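Local coordinates for periplasmic binding protein (Veillonella parvula, PDB 4N01) that probably binds a small solute, perhaps an iron-chelate type of cargo, in the periplasm and hands it to a membrane transporter, at residues A[228-236]-A[313-324]; A[198-209]-A[325-336]. All coordinates share one frame; numbering follows the deposited sequence.

Interaction 1: residues A[228-236]-A[313-324]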
loop_
_atom_site.group_PDB
_atom_site.type_symbol
_atom_site.label_atom_id
_atom_site.label_comp_id
_atom_site.label_asym_id
_atom_site.label_seq_id
_atom_site.Cartn_x
_atom_site.Cartn_y
_atom_site.Cartn_z
ATOM N N TYR A 228 3.139 0.392 -8.375
ATOM C CA TYR A 228 2.279 -0.603 -7.753
ATOM C C TYR A 228 0.792 -0.470 -8.092
ATOM O O TYR A 228 0.154 -1.441 -8.524
ATOM C CB TYR A 228 2.489 -0.593 -6.236
ATOM C CG TYR A 228 1.861 -1.767 -5.549
ATOM C CD1 TYR A 228 2.531 -2.981 -5.474
ATOM C CD2 TYR A 228 0.599 -1.668 -4.980
ATOM C CE1 TYR A 228 1.964 -4.068 -4.838
ATOM C CE2 TYR A 228 0.021 -2.748 -4.334
ATOM C CZ TYR A 228 0.713 -3.941 -4.269
ATOM O OH TYR A 228 0.145 -5.020 -3.639
ATOM N N THR A 229 0.225 0.720 -7.899
ATOM C CA THR A 229 -1.212 0.898 -8.085
ATOM C C THR A 229 -1.606 0.573 -9.527
ATOM O O THR A 229 -2.606 -0.109 -9.781
ATOM C CB THR A 229 -1.648 2.337 -7.751
ATOM O OG1 THR A 229 -1.402 2.602 -6.360
ATOM C CG2 THR A 229 -3.138 2.527 -8.045
ATOM N N THR A 230 -0.810 1.051 -10.472
ATOM C CA THR A 230 -1.067 0.779 -11.879
ATOM C C THR A 230 -0.970 -0.710 -12.172
ATOM O O THR A 230 -1.828 -1.284 -12.849
ATOM C CB THR A 230 -0.049 1.536 -12.736
ATOM O OG1 THR A 230 -0.338 2.936 -12.649
ATOM C CG2 THR A 230 -0.118 1.084 -14.189
ATOM N N ASN A 231 0.076 -1.345 -11.655
ATOM C CA ASN A 231 0.309 -2.754 -11.950
ATOM C C ASN A 231 -0.723 -3.716 -11.370
ATOM O O ASN A 231 -1.069 -4.701 -12.013
ATOM C CB ASN A 231 1.720 -3.145 -11.530
ATOM C CG ASN A 231 2.755 -2.509 -12.408
ATOM O OD1 ASN A 231 2.503 -2.279 -13.598
ATOM N ND2 ASN A 231 3.916 -2.193 -11.843
ATOM N N ILE A 232 -1.229 -3.436 -10.173
ATOM C CA ILE A 232 -2.229 -4.330 -9.586
ATOM C C ILE A 232 -3.592 -4.159 -10.274
ATOM O O ILE A 232 -4.323 -5.128 -10.470
ATOM C CB ILE A 232 -2.346 -4.162 -8.056
ATOM C CG1 ILE A 232 -2.764 -2.733 -7.690
ATOM C CG2 ILE A 232 -1.015 -4.501 -7.407
ATOM C CD1 ILE A 232 -3.884 -2.654 -6.709
ATOM N N LEU A 233 -3.921 -2.932 -10.670
ATOM C CA LEU A 233 -5.175 -2.689 -11.383
ATOM C C LEU A 233 -5.195 -3.358 -12.756
ATOM O O LEU A 233 -6.247 -3.805 -13.222
ATOM C CB LEU A 233 -5.465 -1.174 -11.514
ATOM C CG LEU A 233 -5.828 -0.501 -10.184
ATOM C CD1 LEU A 233 -5.973 1.011 -10.385
ATOM C CD2 LEU A 233 -7.114 -1.105 -9.617
ATOM N N LYS A 234 -4.035 -3.472 -13.391
ATOM C CA LYS A 234 -3.957 -4.184 -14.667
ATOM C C LYS A 234 -4.369 -5.656 -14.527
ATOM O O LYS A 234 -4.849 -6.270 -15.482
ATOM C CB LYS A 234 -2.552 -4.067 -15.271
ATOM C CG LYS A 234 -2.286 -2.709 -15.902
ATOM C CD LYS A 234 -0.912 -2.632 -16.553
ATOM C CE LYS A 234 -0.802 -1.360 -17.394
ATOM N NZ LYS A 234 0.598 -1.055 -17.814
ATOM N N LEU A 235 -4.201 -6.216 -13.335
ATOM C CA LEU A 235 -4.573 -7.620 -13.107
ATOM C C LEU A 235 -6.076 -7.898 -13.279
ATOM O O LEU A 235 -6.469 -9.049 -13.507
ATOM C CB LEU A 235 -4.134 -8.076 -11.708
ATOM C CG LEU A 235 -2.629 -8.119 -11.443
ATOM C CD1 LEU A 235 -2.418 -8.451 -9.965
ATOM C CD2 LEU A 235 -1.923 -9.142 -12.330
ATOM N N ILE A 236 -6.909 -6.868 -13.149
ATOM C CA ILE A 236 -8.355 -7.047 -13.289
ATOM C C ILE A 236 -8.907 -6.252 -14.461
ATOM O O ILE A 236 -10.069 -5.846 -14.452
ATOM C CB ILE A 236 -9.140 -6.663 -12.010
ATOM C CG1 ILE A 236 -8.820 -5.222 -11.588
ATOM C CG2 ILE A 236 -8.842 -7.651 -10.879
ATOM C CD1 ILE A 236 -9.790 -4.674 -10.498
ATOM N N GLU A 313 -5.665 -0.096 0.246
ATOM C CA GLU A 313 -6.122 -1.170 -0.629
ATOM C C GLU A 313 -5.389 -1.211 -1.950
ATOM O O GLU A 313 -5.313 -2.264 -2.588
ATOM C CB GLU A 313 -7.627 -1.007 -0.909
ATOM C CG GLU A 313 -8.506 -1.369 0.286
ATOM C CD GLU A 313 -9.978 -1.080 0.048
ATOM O OE1 GLU A 313 -10.301 -0.126 -0.702
ATOM O OE2 GLU A 313 -10.823 -1.814 0.605
ATOM N N ILE A 314 -4.858 -0.067 -2.370
ATOM C CA ILE A 314 -4.197 0.029 -3.680
ATOM C C ILE A 314 -2.706 0.323 -3.585
ATOM O O ILE A 314 -2.054 0.613 -4.590
ATOM C CB ILE A 314 -4.876 1.080 -4.609
ATOM C CG1 ILE A 314 -4.973 2.442 -3.909
ATOM C CG2 ILE A 314 -6.241 0.591 -5.049
ATOM C CD1 ILE A 314 -5.420 3.575 -4.830
ATOM N N THR A 315 -2.175 0.258 -2.365
ATOM C CA THR A 315 -0.746 0.390 -2.129
ATOM C C THR A 315 -0.272 -0.886 -1.409
ATOM O O THR A 315 -1.106 -1.670 -0.934
ATOM C CB THR A 315 -0.434 1.657 -1.318
ATOM O OG1 THR A 315 -1.191 1.631 -0.106
ATOM C CG2 THR A 315 -0.799 2.899 -2.134
ATOM N N PRO A 316 1.051 -1.114 -1.341
ATOM C CA PRO A 316 1.541 -2.399 -0.826
ATOM C C PRO A 316 1.035 -2.711 0.582
ATOM O O PRO A 316 0.892 -1.798 1.395
ATOM C CB PRO A 316 3.053 -2.197 -0.795
ATOM C CG PRO A 316 3.310 -1.269 -1.952
ATOM C CD PRO A 316 2.145 -0.311 -1.926
ATOM N N GLY A 317 0.766 -3.985 0.858
ATOM C CA GLY A 317 0.234 -4.394 2.149
ATOM C C GLY A 317 -0.361 -5.782 2.047
ATOM O O GLY A 317 0.175 -6.634 1.337
ATOM N N VAL A 318 -1.470 -6.016 2.742
ATOM C CA VAL A 318 -2.067 -7.347 2.778
ATOM C C VAL A 318 -3.485 -7.320 2.239
ATOM O O VAL A 318 -4.175 -8.329 2.260
ATOM C CB VAL A 318 -2.073 -7.926 4.205
ATOM C CG1 VAL A 318 -0.652 -8.024 4.736
ATOM C CG2 VAL A 318 -2.935 -7.056 5.112
ATOM N N ARG A 319 -3.914 -6.162 1.731
ATOM C CA ARG A 319 -5.311 -6.007 1.336
ATOM C C ARG A 319 -5.551 -6.124 -0.158
ATOM O O ARG A 319 -6.704 -6.056 -0.597
ATOM C CB ARG A 319 -5.845 -4.644 1.776
ATOM C CG ARG A 319 -5.628 -4.311 3.245
ATOM C CD ARG A 319 -6.406 -3.051 3.554
ATOM N NE ARG A 319 -6.081 -2.506 4.864
ATOM C CZ ARG A 319 -6.876 -1.688 5.544
ATOM N NH1 ARG A 319 -8.065 -1.346 5.050
ATOM N NH2 ARG A 319 -6.487 -1.228 6.721
ATOM N N THR A 320 -4.484 -6.261 -0.943
ATOM C CA THR A 320 -4.613 -6.064 -2.387
ATOM C C THR A 320 -5.601 -6.978 -3.094
ATOM O O THR A 320 -6.506 -6.501 -3.784
ATOM C CB THR A 320 -3.254 -6.166 -3.129
ATOM O OG1 THR A 320 -2.299 -5.318 -2.481
ATOM C CG2 THR A 320 -3.422 -5.712 -4.568
ATOM N N VAL A 321 -5.413 -8.285 -2.957
ATOM C CA VAL A 321 -6.260 -9.215 -3.698
ATOM C C VAL A 321 -7.715 -9.133 -3.216
ATOM O O VAL A 321 -8.645 -9.214 -4.019
ATOM C CB VAL A 321 -5.701 -10.652 -3.650
ATOM C CG1 VAL A 321 -6.716 -11.635 -4.211
ATOM C CG2 VAL A 321 -4.409 -10.715 -4.466
ATOM N N ASP A 322 -7.903 -8.925 -1.915
ATOM C CA ASP A 322 -9.246 -8.724 -1.367
ATOM C C ASP A 322 -9.933 -7.516 -2.003
ATOM O O ASP A 322 -11.103 -7.586 -2.393
ATOM C CB ASP A 322 -9.187 -8.554 0.152
ATOM C CG ASP A 322 -10.551 -8.337 0.766
ATOM O OD1 ASP A 322 -11.294 -9.330 0.924
ATOM O OD2 ASP A 322 -10.883 -7.175 1.090
ATOM N N ALA A 323 -9.196 -6.418 -2.127
ATOM C CA ALA A 323 -9.721 -5.204 -2.741
ATOM C C ALA A 323 -9.957 -5.400 -4.243
ATOM O O ALA A 323 -10.955 -4.920 -4.797
ATOM C CB ALA A 323 -8.770 -4.053 -2.507
ATOM N N LEU A 324 -9.045 -6.106 -4.902
ATOM C CA LEU A 324 -9.192 -6.375 -6.331
ATOM C C LEU A 324 -10.447 -7.188 -6.633
ATOM O O LEU A 324 -11.065 -7.026 -7.686
ATOM C CB LEU A 324 -7.963 -7.106 -6.859
ATOM C CG LEU A 324 -6.679 -6.291 -7.067
ATOM C CD1 LEU A 324 -5.566 -7.221 -7.561
ATOM C CD2 LEU A 324 -6.893 -5.169 -8.056
#

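Interaction 2: residues A[198-209]-A[325-336]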
loop_
_atom_site.group_PDB
_atom_site.type_symbol
_atom_site.label_atom_id
_atom_site.label_comp_id
_atom_site.label_asym_id
_atom_site.label_seq_id
_atom_site.Cartn_x
_atom_site.Cartn_y
_atom_site.Cartn_z
ATOM N N ALA A 198 -9.266 -16.955 -9.227
ATOM C CA ALA A 198 -10.722 -17.038 -9.299
ATOM C C ALA A 198 -11.306 -15.755 -9.882
ATOM O O ALA A 198 -12.236 -15.797 -10.700
ATOM C CB ALA A 198 -11.313 -17.323 -7.932
ATOM N N ILE A 199 -10.757 -14.611 -9.484
ATOM C CA ILE A 199 -11.193 -13.342 -10.063
ATOM C C ILE A 199 -10.896 -13.288 -11.558
ATOM O O ILE A 199 -11.766 -12.958 -12.370
ATOM C CB ILE A 199 -10.489 -12.146 -9.401
ATOM C CG1 ILE A 199 -10.801 -12.109 -7.902
ATOM C CG2 ILE A 199 -10.913 -10.834 -10.075
ATOM C CD1 ILE A 199 -9.801 -11.290 -7.121
ATOM N N GLN A 200 -9.665 -13.616 -11.929
ATOM C CA GLN A 200 -9.249 -13.500 -13.319
ATOM C C GLN A 200 -10.012 -14.453 -14.243
ATOM O O GLN A 200 -10.287 -14.118 -15.396
ATOM C CB GLN A 200 -7.723 -13.679 -13.428
ATOM C CG GLN A 200 -6.943 -12.573 -12.713
ATOM C CD GLN A 200 -5.455 -12.638 -12.971
ATOM O OE1 GLN A 200 -4.842 -13.701 -12.874
ATOM N NE2 GLN A 200 -4.864 -11.497 -13.317
ATOM N N ASN A 201 -10.371 -15.632 -13.737
ATOM C CA ASN A 201 -11.179 -16.566 -14.521
ATOM C C ASN A 201 -12.556 -16.013 -14.872
ATOM O O ASN A 201 -13.054 -16.241 -15.971
ATOM C CB ASN A 201 -11.305 -17.925 -13.815
ATOM C CG ASN A 201 -10.130 -18.839 -14.109
ATOM O OD1 ASN A 201 -9.509 -18.741 -15.169
ATOM N ND2 ASN A 201 -9.815 -19.732 -13.172
ATOM N N LYS A 202 -13.164 -15.279 -13.942
ATOM C CA LYS A 202 -14.431 -14.594 -14.212
ATOM C C LYS A 202 -14.286 -13.446 -15.214
ATOM O O LYS A 202 -15.261 -13.043 -15.836
ATOM C CB LYS A 202 -15.024 -14.038 -12.910
ATOM C CG LYS A 202 -15.747 -15.051 -12.035
ATOM C CD LYS A 202 -17.039 -15.522 -12.685
ATOM C CE LYS A 202 -17.905 -16.312 -11.708
ATOM N NZ LYS A 202 -17.180 -17.457 -11.098
ATOM N N LEU A 203 -13.078 -12.908 -15.354
ATOM C CA LEU A 203 -12.858 -11.737 -16.201
ATOM C C LEU A 203 -12.410 -12.096 -17.607
ATOM O O LEU A 203 -12.316 -11.220 -18.467
ATOM C CB LEU A 203 -11.812 -10.814 -15.582
ATOM C CG LEU A 203 -12.208 -10.230 -14.230
ATOM C CD1 LEU A 203 -11.112 -9.327 -13.704
ATOM C CD2 LEU A 203 -13.512 -9.452 -14.400
ATOM N N LYS A 204 -12.127 -13.374 -17.832
ATOM C CA LYS A 204 -11.682 -13.828 -19.143
ATOM C C LYS A 204 -12.690 -13.391 -20.209
ATOM O O LYS A 204 -13.894 -13.610 -20.057
ATOM C CB LYS A 204 -11.514 -15.350 -19.162
ATOM C CG LYS A 204 -10.362 -15.820 -20.041
ATOM C CD LYS A 204 -10.754 -17.036 -20.874
ATOM C CE LYS A 204 -9.564 -17.598 -21.637
ATOM N NZ LYS A 204 -9.780 -19.024 -22.013
ATOM N N ASP A 205 -12.195 -12.724 -21.248
ATOM C CA ASP A 205 -13.020 -12.344 -22.402
ATOM C C ASP A 205 -14.063 -11.254 -22.121
ATOM O O ASP A 205 -14.964 -11.034 -22.932
ATOM C CB ASP A 205 -13.693 -13.571 -23.031
ATOM C CG ASP A 205 -12.694 -14.600 -23.518
ATOM O OD1 ASP A 205 -11.640 -14.203 -24.062
ATOM O OD2 ASP A 205 -12.964 -15.811 -23.356
ATOM N N LEU A 206 -13.940 -10.580 -20.980
ATOM C CA LEU A 206 -14.656 -9.320 -20.756
ATOM C C LEU A 206 -13.747 -8.170 -21.187
ATOM O O LEU A 206 -12.531 -8.241 -21.010
ATOM C CB LEU A 206 -15.040 -9.145 -19.280
ATOM C CG LEU A 206 -15.927 -10.234 -18.666
ATOM C CD1 LEU A 206 -16.316 -9.855 -17.240
ATOM C CD2 LEU A 206 -17.160 -10.474 -19.525
ATOM N N PRO A 207 -14.329 -7.099 -21.750
ATOM C CA PRO A 207 -13.524 -5.956 -22.214
ATOM C C PRO A 207 -12.778 -5.250 -21.090
ATOM O O PRO A 207 -13.294 -5.153 -19.973
ATOM C CB PRO A 207 -14.565 -4.995 -22.809
ATOM C CG PRO A 207 -15.890 -5.433 -22.220
ATOM C CD PRO A 207 -15.764 -6.929 -22.039
ATOM N N ARG A 208 -11.579 -4.746 -21.377
ATOM C CA ARG A 208 -10.823 -4.014 -20.372
ATOM C C ARG A 208 -11.427 -2.619 -20.236
ATOM O O ARG A 208 -12.083 -2.127 -21.155
ATOM C CB ARG A 208 -9.347 -3.911 -20.787
ATOM C CG ARG A 208 -8.694 -5.261 -21.104
ATOM C CD ARG A 208 -7.205 -5.102 -21.380
ATOM N NE ARG A 208 -6.502 -4.601 -20.199
ATOM C CZ ARG A 208 -6.041 -5.377 -19.227
ATOM N NH1 ARG A 208 -6.221 -6.692 -19.295
ATOM N NH2 ARG A 208 -5.414 -4.842 -18.185
ATOM N N LYS A 209 -11.205 -1.984 -19.096
ATOM C CA LYS A 209 -11.765 -0.655 -18.853
ATOM C C LYS A 209 -10.667 0.339 -18.514
ATOM O O LYS A 209 -9.653 -0.030 -17.922
ATOM C CB LYS A 209 -12.765 -0.709 -17.692
ATOM C CG LYS A 209 -13.947 -1.612 -17.953
ATOM C CD LYS A 209 -14.831 -1.073 -19.060
ATOM C CE LYS A 209 -16.045 -1.978 -19.247
ATOM N NZ LYS A 209 -17.034 -1.390 -20.179
ATOM N N LYS A 325 -10.826 -8.063 -5.711
ATOM C CA LYS A 325 -12.061 -8.829 -5.854
ATOM C C LYS A 325 -13.262 -7.882 -5.945
ATOM O O LYS A 325 -14.089 -7.981 -6.862
ATOM C CB LYS A 325 -12.223 -9.780 -4.674
ATOM C CG LYS A 325 -13.355 -10.771 -4.803
ATOM C CD LYS A 325 -13.284 -11.804 -3.668
ATOM C CE LYS A 325 -14.334 -12.891 -3.812
ATOM N NZ LYS A 325 -15.720 -12.369 -3.683
ATOM N N ARG A 326 -13.346 -6.954 -4.995
ATOM C CA ARG A 326 -14.446 -5.987 -4.959
ATOM C C ARG A 326 -14.428 -5.076 -6.180
ATOM O O ARG A 326 -15.479 -4.800 -6.771
ATOM C CB ARG A 326 -14.374 -5.150 -3.680
ATOM C CG ARG A 326 -15.589 -4.265 -3.441
ATOM C CD ARG A 326 -15.432 -3.443 -2.153
ATOM N NE ARG A 326 -14.657 -2.221 -2.370
ATOM C CZ ARG A 326 -13.448 -1.989 -1.865
ATOM N NH1 ARG A 326 -12.856 -2.893 -1.087
ATOM N NH2 ARG A 326 -12.839 -0.834 -2.127
ATOM N N LEU A 327 -13.240 -4.611 -6.557
ATOM C CA LEU A 327 -13.105 -3.678 -7.665
ATOM C C LEU A 327 -13.493 -4.364 -8.965
ATOM O O LEU A 327 -14.152 -3.761 -9.806
ATOM C CB LEU A 327 -11.670 -3.139 -7.759
ATOM C CG LEU A 327 -11.232 -2.174 -6.651
ATOM C CD1 LEU A 327 -9.741 -1.867 -6.729
ATOM C CD2 LEU A 327 -12.000 -0.902 -6.763
ATOM N N ALA A 328 -13.112 -5.637 -9.107
ATOM C CA ALA A 328 -13.466 -6.404 -10.296
ATOM C C ALA A 328 -14.978 -6.527 -10.423
ATOM O O ALA A 328 -15.533 -6.505 -11.528
ATOM C CB ALA A 328 -12.822 -7.788 -10.252
ATOM N N GLU A 329 -15.658 -6.654 -9.292
ATOM C CA GLU A 329 -17.097 -6.837 -9.333
ATOM C C GLU A 329 -17.744 -5.518 -9.720
ATOM O O GLU A 329 -18.661 -5.479 -10.546
ATOM C CB GLU A 329 -17.621 -7.352 -7.986
ATOM C CG GLU A 329 -17.138 -8.763 -7.665
ATOM C CD GLU A 329 -17.735 -9.323 -6.391
ATOM O OE1 GLU A 329 -18.231 -8.529 -5.558
ATOM O OE2 GLU A 329 -17.710 -10.564 -6.225
ATOM N N GLU A 330 -17.236 -4.435 -9.153
ATOM C CA GLU A 330 -17.808 -3.119 -9.406
ATOM C C GLU A 330 -17.538 -2.597 -10.819
ATOM O O GLU A 330 -18.408 -1.969 -11.421
ATOM C CB GLU A 330 -17.345 -2.125 -8.328
ATOM C CG GLU A 330 -18.048 -2.342 -6.976
ATOM C CD GLU A 330 -17.447 -1.543 -5.828
ATOM O OE1 GLU A 330 -16.409 -0.882 -6.039
ATOM O OE2 GLU A 330 -18.004 -1.588 -4.707
ATOM N N ILE A 331 -16.351 -2.868 -11.353
ATOM C CA ILE A 331 -15.965 -2.359 -12.679
ATOM C C ILE A 331 -16.547 -3.202 -13.809
ATOM O O ILE A 331 -17.015 -2.676 -14.823
ATOM C CB ILE A 331 -14.428 -2.289 -12.805
ATOM C CG1 ILE A 331 -13.895 -1.200 -11.873
ATOM C CG2 ILE A 331 -13.982 -2.002 -14.242
ATOM C CD1 ILE A 331 -12.392 -1.216 -11.698
ATOM N N HIS A 332 -16.563 -4.514 -13.611
ATOM C CA HIS A 332 -16.941 -5.439 -14.676
ATOM C C HIS A 332 -18.307 -6.084 -14.482
ATOM O O HIS A 332 -18.778 -6.808 -15.357
ATOM C CB HIS A 332 -15.885 -6.524 -14.793
ATOM C CG HIS A 332 -14.549 -6.015 -15.253
ATOM N ND1 HIS A 332 -14.315 -5.622 -16.550
ATOM C CD2 HIS A 332 -13.385 -5.846 -14.582
ATOM C CE1 HIS A 332 -13.051 -5.235 -16.666
ATOM N NE2 HIS A 332 -12.470 -5.359 -15.490
ATOM N N GLY A 333 -18.937 -5.838 -13.337
ATOM C CA GLY A 333 -20.279 -6.347 -13.085
ATOM C C GLY A 333 -20.356 -7.852 -12.886
ATOM O O GLY A 333 -21.405 -8.453 -13.103
ATOM N N ILE A 334 -19.248 -8.466 -12.482
ATOM C CA ILE A 334 -19.234 -9.894 -12.187
ATOM C C ILE A 334 -19.564 -10.142 -10.722
ATOM O O ILE A 334 -19.528 -9.227 -9.893
ATOM C CB ILE A 334 -17.844 -10.531 -12.429
ATOM C CG1 ILE A 334 -16.805 -9.931 -11.470
ATOM C CG2 ILE A 334 -17.414 -10.363 -13.860
ATOM C CD1 ILE A 334 -15.485 -10.706 -11.398
ATOM N N LYS A 335 -19.877 -11.392 -10.407
ATOM C CA LYS A 335 -19.843 -11.866 -9.031
ATOM C C LYS A 335 -18.778 -12.956 -8.954
ATOM O O LYS A 335 -18.816 -13.908 -9.731
ATOM C CB LYS A 335 -21.202 -12.431 -8.606
ATOM C CG LYS A 335 -22.120 -11.439 -7.899
ATOM C CD LYS A 335 -22.757 -10.454 -8.870
ATOM C CE LYS A 335 -23.806 -9.593 -8.180
ATOM N NZ LYS A 335 -23.289 -8.975 -6.926
ATOM N N VAL A 336 -17.821 -12.814 -8.041
ATOM C CA VAL A 336 -16.825 -13.866 -7.824
ATOM C C VAL A 336 -16.884 -14.417 -6.400
ATOM O O VAL A 336 -17.467 -15.475 -6.158
ATOM C CB VAL A 336 -15.390 -13.380 -8.144
ATOM C CG1 VAL A 336 -15.179 -11.970 -7.630
ATOM C CG2 VAL A 336 -14.350 -14.322 -7.546
HETATM O O HOH W 1 -15.743 -5.557 -18.824
#

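Interaction 1: residues A[228-236]-A[313-324]
Two hydrogen bonds tie Tyr228 and Thr229, at the start of helix 228-234, to the 313-324 segment. Tyr228 OH and Thr320 OG1 lie 2.7 Å apart, with OG1 at the ring edge and in its plane; either hydroxyl could be the donor. Thr229 OG1 donates a hydrogen bond to Ile314 O, also at 2.7 Å, and comes in tilted 34° from the carbonyl plane. That same oxygen lies at the edge of the tyrosine ring, in plane.

The ring is sandwiched. Pro316 CG sits 3.9 Å from the centroid of the Tyr228 ring, a CH-pi contact over the face, while Ile232 CG2 covers the opposite face, displaced toward the rim. Tyr228 reaches the loop 315-319, which leads into helix 320-332, because its CG points opposite the backbone nitrogen (chi1 -168°). A leucine in its place would probably leave the Thr320 hydroxyl without this partner and Pro316 without a ring to lie on.

In the alpha/beta fold of this binding protein, the contact sets helix 228-234 against the last helix of the chain, their short axes crossing at -54° with 10.9 Å between them. Apolar side chains pack between the two helices. Ile232 and Thr320 meet tip to tip, CD1 of the isoleucine 3.8 Å from CG2 of the threonine. Ile232 CD1 also lies against Ile314, 4.3 Å from its CG2. Leu324 CD2 is 4.1 Å from Ile232 CD1 and touches Ile236 CD1, whereas its other methyl, CD1, meets Leu235 CD1. Helix 165-178 flanks this group, Leu165 touching both Tyr228 and Leu235.

Interaction 2: residues A[198-209]-A[325-336]
Ile199 holds CG2 anti to its backbone nitrogen and CG1 anti to its carbonyl carbon (chi1 -60°), a split that sends CG2 to Ala328 CB, 3.6 Å away, and the CG1-CD1 arm to the backbone of Lys325. In His332, CG is anti to the carbonyl carbon, which turns the ring toward the 198-209 segment. Leu203 crosses this side chain at about a right angle, its CD2 3.6 Å from His332 CD2, and Lys209 slides past in the opposite direction. Ile331 CG2 lies over the centre of one ring face.

The polar contacts are at the imidazole edge. Pro207 O lies in the ring plane, 3.3 Å from His332 CE1, and a water links the two residues: it donates to Pro207 O and sits 2.7 Å from His332 ND1. NE2 of the same ring is hydrogen-bonded to Ile236 O, so both ring nitrogens have partners.

Gly333, with positive phi, is the first residue to leave the helical conformation; from there the chain folds back and delivers Ile334 and Val336 to helix 182-203. Ile334 CD1 packs against both Lys202 CB and Leu203 CD2, and its CG2 is 3.6 Å from Leu206 CD1. Val336 CG2 packs on Ala198 and Ile199, while Val336 N is hydrogen-bonded to Glu329 OE2 at 2.9 Å, nearly straight at 171°; this clasps the tail to its own helix.

The two helical ends run nearly parallel, their short axes at 14° to each other. Lys209 opens strand 209-214 of the four-stranded parallel sheet, where Lys209 and Ile331 both touch Tyr266 of the adjoining strand 266-270.

Helix 320-332 runs through both contacts: its first turns serve interaction 1 and its later turns, with the C-terminal tail, interaction 2, whose centre is about 14 Å away. Along the chain the order is 198-209, 228-236, 313-324, 325-336, which nests interaction 1 inside the loop closed by interaction 2. The two meet at Ile236, whose CA packs on Leu203 CD1 at 3.6 Å and whose CD1 touches Leu327 CB, and at a salt bridge from Glu313 to Arg326. Interaction 1 is buried near the chain centre, interaction 2 lies at the surface; together they fasten the last helix to helices 182-203 and 228-234, beside the parallel sheet containing strand 209-214.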